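Local coordinates for LPXTG cell wall surface protein (PDB 4IGB) that is a cell-wall-anchored surface protein of Streptococcus gordonii, represented here by its N-terminal N1 and N2 domains, and probably acts as an adhesin, at residues B[303-313]-B[401-411]. Sequence-based numbering, arbitrary orientation.
Sequences IPAKDGQDVTY and VEEKGSEKIDN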
# COMPACT_ATOMS: atom_id res chain seq x y z
N ILE B 303 -14.11 15.76 35.86
CA ILE B 303 -14.94 16.90 36.18
C ILE B 303 -16.18 16.43 36.91
O ILE B 303 -16.57 15.26 36.80
CB ILE B 303 -15.43 17.61 34.90
CG1 ILE B 303 -16.11 16.59 33.99
CG2 ILE B 303 -14.28 18.30 34.19
CD1 ILE B 303 -16.97 17.20 32.92
N PRO B 304 -16.81 17.34 37.68
CA PRO B 304 -18.16 17.09 38.17
C PRO B 304 -19.12 16.95 37.00
O PRO B 304 -18.99 17.65 35.99
CB PRO B 304 -18.49 18.36 38.96
CG PRO B 304 -17.54 19.40 38.45
CD PRO B 304 -16.29 18.64 38.13
N ALA B 305 -20.07 16.03 37.13
CA ALA B 305 -21.06 15.79 36.09
C ALA B 305 -22.08 16.92 36.07
O ALA B 305 -23.28 16.69 36.27
CB ALA B 305 -21.75 14.45 36.33
N LYS B 306 -21.60 18.14 35.83
CA LYS B 306 -22.46 19.31 35.81
C LYS B 306 -22.29 20.13 34.54
O LYS B 306 -21.23 20.12 33.94
CB LYS B 306 -22.16 20.21 37.02
CG LYS B 306 -22.81 19.77 38.32
CD LYS B 306 -21.77 19.53 39.41
CE LYS B 306 -22.42 19.53 40.79
NZ LYS B 306 -23.63 18.66 40.84
N ASP B 307 -23.34 20.85 34.18
CA ASP B 307 -23.32 21.80 33.07
C ASP B 307 -22.21 22.85 33.26
O ASP B 307 -21.80 23.12 34.38
CB ASP B 307 -24.68 22.49 32.99
CG ASP B 307 -24.79 23.45 31.83
OD1 ASP B 307 -24.35 23.08 30.72
OD2 ASP B 307 -25.30 24.57 32.03
N GLY B 308 -21.72 23.42 32.16
CA GLY B 308 -20.74 24.49 32.21
C GLY B 308 -19.38 24.14 32.79
O GLY B 308 -18.76 24.98 33.44
N GLN B 309 -18.91 22.91 32.58
CA GLN B 309 -17.56 22.54 32.99
C GLN B 309 -16.61 22.56 31.79
O GLN B 309 -16.78 21.80 30.83
CB GLN B 309 -17.54 21.14 33.62
CG GLN B 309 -18.37 20.99 34.87
CD GLN B 309 -17.87 21.85 36.00
OE1 GLN B 309 -18.59 22.70 36.51
NE2 GLN B 309 -16.62 21.63 36.41
N ASP B 310 -15.61 23.43 31.84
CA ASP B 310 -14.64 23.50 30.76
C ASP B 310 -13.95 22.16 30.53
O ASP B 310 -13.61 21.45 31.48
CB ASP B 310 -13.58 24.55 31.05
CG ASP B 310 -14.09 25.95 30.89
OD1 ASP B 310 -15.17 26.12 30.29
OD2 ASP B 310 -13.40 26.89 31.36
N VAL B 311 -13.77 21.81 29.27
CA VAL B 311 -12.84 20.74 28.94
C VAL B 311 -12.10 21.18 27.68
O VAL B 311 -12.70 21.61 26.70
CB VAL B 311 -13.52 19.35 28.79
CG1 VAL B 311 -14.79 19.26 29.63
CG2 VAL B 311 -13.82 19.05 27.34
N THR B 312 -10.77 21.10 27.75
CA THR B 312 -9.92 21.66 26.72
C THR B 312 -9.07 20.58 26.12
O THR B 312 -8.40 19.84 26.84
CB THR B 312 -9.00 22.74 27.33
OG1 THR B 312 -9.81 23.70 28.02
CG2 THR B 312 -8.20 23.45 26.25
N TYR B 313 -9.08 20.49 24.79
CA TYR B 313 -8.32 19.48 24.08
C TYR B 313 -7.12 20.10 23.37
O TYR B 313 -7.26 21.07 22.64
CB TYR B 313 -9.22 18.76 23.07
CG TYR B 313 -10.35 17.96 23.70
CD1 TYR B 313 -10.10 16.77 24.37
CD2 TYR B 313 -11.67 18.39 23.61
CE1 TYR B 313 -11.12 16.03 24.94
CE2 TYR B 313 -12.71 17.65 24.19
CZ TYR B 313 -12.43 16.47 24.85
OH TYR B 313 -13.44 15.73 25.42
N VAL B 401 -24.88 16.57 30.18
CA VAL B 401 -23.88 15.82 30.94
C VAL B 401 -24.54 15.24 32.18
O VAL B 401 -24.16 14.17 32.65
CB VAL B 401 -22.67 16.71 31.36
CG1 VAL B 401 -23.10 17.75 32.38
CG2 VAL B 401 -21.56 15.84 31.94
N GLU B 402 -25.52 15.97 32.69
CA GLU B 402 -26.22 15.59 33.92
C GLU B 402 -27.18 14.45 33.66
O GLU B 402 -27.71 13.84 34.59
CB GLU B 402 -26.94 16.80 34.53
CG GLU B 402 -25.97 17.81 35.17
CD GLU B 402 -26.57 19.20 35.34
OE1 GLU B 402 -27.81 19.34 35.16
OE2 GLU B 402 -25.81 20.14 35.65
N GLU B 403 -27.40 14.16 32.38
CA GLU B 403 -28.18 13.00 31.97
C GLU B 403 -27.26 11.82 31.75
O GLU B 403 -26.44 11.81 30.82
CB GLU B 403 -28.97 13.31 30.69
CG GLU B 403 -29.97 14.43 30.85
CD GLU B 403 -30.76 14.69 29.59
OE1 GLU B 403 -30.18 14.56 28.49
OE2 GLU B 403 -31.96 15.01 29.71
N LYS B 404 -27.39 10.82 32.62
CA LYS B 404 -26.53 9.64 32.60
C LYS B 404 -27.25 8.44 31.99
O LYS B 404 -27.98 7.71 32.68
CB LYS B 404 -26.04 9.32 34.02
CG LYS B 404 -24.73 8.54 34.10
CD LYS B 404 -24.73 7.56 35.28
CE LYS B 404 -23.34 7.03 35.62
NZ LYS B 404 -23.35 6.09 36.78
N GLY B 405 -27.06 8.24 30.69
CA GLY B 405 -26.21 9.11 29.88
C GLY B 405 -24.78 9.09 30.37
O GLY B 405 -24.24 10.12 30.79
N SER B 406 -24.16 7.91 30.33
CA SER B 406 -22.83 7.72 30.88
C SER B 406 -21.88 7.08 29.85
O SER B 406 -22.28 6.78 28.73
CB SER B 406 -22.90 6.87 32.15
OG SER B 406 -22.27 7.54 33.23
N GLU B 407 -20.61 6.93 30.23
CA GLU B 407 -20.08 7.53 31.45
C GLU B 407 -19.07 8.59 31.08
O GLU B 407 -19.44 9.74 30.86
CB GLU B 407 -19.42 6.48 32.35
CG GLU B 407 -19.05 7.00 33.76
CD GLU B 407 -17.84 7.94 33.78
OE1 GLU B 407 -16.70 7.49 34.06
OE2 GLU B 407 -18.02 9.15 33.53
N LYS B 408 -17.80 8.18 31.01
CA LYS B 408 -16.69 9.10 30.78
C LYS B 408 -16.83 9.77 29.42
O LYS B 408 -17.44 9.23 28.51
CB LYS B 408 -15.36 8.35 30.86
CG LYS B 408 -15.26 7.22 29.84
CD LYS B 408 -14.11 6.27 30.13
CE LYS B 408 -14.10 5.10 29.14
NZ LYS B 408 -12.85 5.03 28.31
N ILE B 409 -16.27 10.97 29.29
CA ILE B 409 -16.29 11.62 28.00
C ILE B 409 -14.99 11.29 27.29
O ILE B 409 -13.91 11.60 27.79
CB ILE B 409 -16.45 13.14 28.12
CG1 ILE B 409 -17.79 13.48 28.77
CG2 ILE B 409 -16.35 13.78 26.74
CD1 ILE B 409 -17.86 14.91 29.27
N ASP B 410 -15.12 10.61 26.15
CA ASP B 410 -13.99 10.23 25.31
C ASP B 410 -13.78 11.22 24.19
O ASP B 410 -14.70 11.95 23.80
CB ASP B 410 -14.22 8.83 24.71
CG ASP B 410 -14.17 7.74 25.75
OD1 ASP B 410 -13.44 7.90 26.75
OD2 ASP B 410 -14.87 6.71 25.58
N ASN B 411 -12.56 11.24 23.64
CA ASN B 411 -12.28 12.07 22.49
C ASN B 411 -11.11 11.52 21.67
O ASN B 411 -10.15 10.96 22.21
CB ASN B 411 -12.03 13.51 22.93
CG ASN B 411 -11.83 14.46 21.77
OD1 ASN B 411 -10.70 14.86 21.48
ND2 ASN B 411 -12.92 14.80 21.08
O HOH W 1 -15.42 14.53 23.20
O HOH W 2 -12.53 14.27 27.29
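V401 packs against A305 and K306, in the turn after strand 295-304. V401 CG1 sits 3.3 Å from K306 C. CG1 lies between the backbone N and the carbonyl carbon of V401, which points this methyl at the A305-K306 backbone. A305 is the centre of an inverse gamma turn there. E402 comes next and reaches along the same turn. Its CG rests on the carbonyl O of A305, and the extended chain beyond carries E402 OE2 to the backbone N of D307, at 3.0 Å. This hydrogen bond is nearly straight at the hydrogen (169°), but the N-H reaches OE2 from above the carboxylate plane, tilted well out of it. It is the one direct hydrogen bond between the two segments. The K306 carbonyl is held separately, by T397 OG1.

The chain comes back at I409, whose CD1 lies 4.4 Å from CD1 of I303. Its CG2 touches OH of Y313. That hydroxyl also binds two waters. One water lies 2.5 Å from Y313 OH and donates to I409 O; the other donates to D410 O and accepts from N411 ND2. N411 then stacks its amide on one face of the Y313 ring, with the planes 26° apart. OD1 lies above the ring near its rim, and N411 CB approaches Y313 CE1 at 3.3 Å. Q337 NE2 hydrogen-bonds to N411 OD1.

The axes of segments 310-313 and 409-411 come within 10.4 Å and run 20° from parallel, bridged by side chains and water. This is consistent with the two facing layers of a beta-sandwich, closed at one end by loops, as in adhesin-type domains.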